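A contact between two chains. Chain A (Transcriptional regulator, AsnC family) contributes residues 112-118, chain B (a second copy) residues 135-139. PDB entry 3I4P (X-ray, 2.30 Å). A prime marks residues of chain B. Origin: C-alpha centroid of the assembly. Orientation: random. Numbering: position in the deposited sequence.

Chain A (112-118) DIAAYDA
Chain B, residues 135-139: AFAME

The contact sets the first turns of a helix in chain A against a strand and the corner that follows it in chain B, and no hydrogen bond crosses it. Helical dihedrals run from Ile113 (phi/psi -56/-46) through Ala118 (-69/-28). Asp112, extended at -163/173 with chi1 p, caps the helix: its OD1 accepts from Ala115 N at 2.8 Å with an N-H...acceptor angle of 158°. Backbone hydrogen bonds from Tyr116 N to Asp112 O (3.0 Å) and Asp117 N to Ile113 O (2.8 Å) fix the turns. Ile113, Tyr116 and Asp117, spaced i, i+3, i+4, therefore all direct CA-to-CB toward chain B, while Ala114 points away.

In chain B, Ala135′ (-130/123), Phe136′ (-89/129) and Ala137′ (-67/136) are extended; Phe136′ points toward the helix and Ala137′ away. The chain turns a corner at Met138′ (-85/-31) and extends again at Glu139′ (-157/140). The closest CA atoms are those of Asp117 and Met138′, 6.3 Å apart.

Apolar packing supplies the adhesion, within 261 Å² of buried surface summed over both sides. Ile113 (chi1 m, chi2 t) gives up 74 Å². Its CD1 lies 3.4 Å from Phe136′ CD1, approaching obliquely the apolar ring, with Phe136′ at chi1 m and chi2 -97°. Its CG2 lies 3.5 Å from Met138′ CE, so the branched side chain meets two partners at once.

Met138′, a selenomethionine, is the most covered residue, losing 91 Å². Its CB starts sideways, but chi1 m, chi2 m and chi3 94° fold the flexible chain against the helix. SE sits 4.1 Å from Tyr116 CD2 and 5.5 Å from the ring centroid, 87° off the normal: a sulfur-aromatic-type contact at the ring edge. Tyr116 adopts chi1 t, chi2 71°; its OH is hydrogen-bonded elsewhere in the structure.

Asp117 (chi1 t, chi2 37°) is the helix face's polar member; its OD1 is 3.9 Å from Met138′ CB, and both carboxylate oxygens are hydrogen-bonded elsewhere.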

# COMPACT_ATOMS: atom_id res chain seq x y z
N ASP A 112 6.19 -28.02 -2.41
CA ASP A 112 7.27 -27.12 -1.95
C ASP A 112 7.40 -25.87 -2.83
O ASP A 112 6.72 -25.77 -3.86
CB ASP A 112 8.62 -27.87 -1.85
CG ASP A 112 9.00 -28.63 -3.13
OD1 ASP A 112 8.67 -28.20 -4.26
OD2 ASP A 112 9.69 -29.68 -2.99
N ILE A 113 8.25 -24.94 -2.41
CA ILE A 113 8.53 -23.71 -3.14
C ILE A 113 9.00 -23.99 -4.58
O ILE A 113 8.51 -23.38 -5.52
CB ILE A 113 9.56 -22.79 -2.36
CG1 ILE A 113 8.86 -22.07 -1.21
CG2 ILE A 113 10.25 -21.76 -3.24
CD1 ILE A 113 9.87 -21.48 -0.17
N ALA A 114 9.92 -24.93 -4.77
CA ALA A 114 10.41 -25.26 -6.11
C ALA A 114 9.28 -25.75 -7.04
O ALA A 114 9.21 -25.31 -8.18
CB ALA A 114 11.58 -26.27 -6.07
N ALA A 115 8.40 -26.62 -6.53
CA ALA A 115 7.21 -27.07 -7.28
C ALA A 115 6.31 -25.87 -7.62
O ALA A 115 5.70 -25.83 -8.66
CB ALA A 115 6.40 -28.13 -6.49
N TYR A 116 6.23 -24.89 -6.73
CA TYR A 116 5.44 -23.69 -6.99
C TYR A 116 6.07 -22.87 -8.07
O TYR A 116 5.37 -22.42 -8.96
CB TYR A 116 5.24 -22.77 -5.77
CG TYR A 116 4.44 -21.55 -6.18
CD1 TYR A 116 3.08 -21.67 -6.48
CD2 TYR A 116 5.03 -20.29 -6.31
CE1 TYR A 116 2.33 -20.57 -6.88
CE2 TYR A 116 4.27 -19.18 -6.71
CZ TYR A 116 2.93 -19.35 -6.99
OH TYR A 116 2.16 -18.32 -7.39
N ASP A 117 7.37 -22.63 -7.93
CA ASP A 117 8.13 -21.95 -8.99
C ASP A 117 7.87 -22.57 -10.38
O ASP A 117 7.54 -21.85 -11.31
CB ASP A 117 9.61 -21.91 -8.66
CG ASP A 117 10.40 -20.98 -9.59
OD1 ASP A 117 9.88 -19.92 -9.99
OD2 ASP A 117 11.54 -21.31 -9.93
N ALA A 118 7.96 -23.89 -10.51
CA ALA A 118 7.74 -24.56 -11.83
C ALA A 118 6.27 -24.50 -12.29
O ALA A 118 5.99 -24.53 -13.49
CB ALA A 118 8.25 -26.02 -11.80
N ALA B 135 8.91 -12.61 2.84
CA ALA B 135 8.86 -12.83 1.38
C ALA B 135 9.93 -13.89 1.00
O ALA B 135 11.13 -13.70 1.25
CB ALA B 135 9.13 -11.53 0.63
N PHE B 136 9.48 -14.96 0.35
CA PHE B 136 10.33 -16.06 -0.09
C PHE B 136 10.89 -15.82 -1.47
O PHE B 136 10.15 -15.51 -2.41
CB PHE B 136 9.52 -17.38 -0.13
CG PHE B 136 9.06 -17.85 1.24
CD1 PHE B 136 9.78 -18.80 1.94
CD2 PHE B 136 7.91 -17.33 1.82
CE1 PHE B 136 9.35 -19.22 3.22
CE2 PHE B 136 7.48 -17.73 3.08
CZ PHE B 136 8.21 -18.67 3.79
N ALA B 137 12.21 -15.97 -1.58
CA ALA B 137 12.91 -15.99 -2.85
C ALA B 137 12.52 -17.25 -3.65
O ALA B 137 12.46 -18.35 -3.09
CB ALA B 137 14.43 -15.95 -2.61
N MSE B 138 12.27 -17.08 -4.96
CA MSE B 138 12.10 -18.19 -5.91
C MSE B 138 13.42 -18.70 -6.45
O MSE B 138 13.52 -19.86 -6.80
CB MSE B 138 11.25 -17.76 -7.10
CG MSE B 138 9.81 -17.41 -6.74
SE MSE B 138 8.91 -18.95 -6.01
CE MSE B 138 9.25 -18.55 -4.15
N GLU B 139 14.42 -17.82 -6.57
CA GLU B 139 15.71 -18.20 -7.09
C GLU B 139 16.76 -17.22 -6.59
O GLU B 139 16.51 -16.04 -6.51
CB GLU B 139 15.70 -18.21 -8.64
CG GLU B 139 17.05 -18.63 -9.26
CD GLU B 139 17.06 -18.63 -10.80
OE1 GLU B 139 16.03 -18.27 -11.43
OE2 GLU B 139 18.12 -18.99 -11.38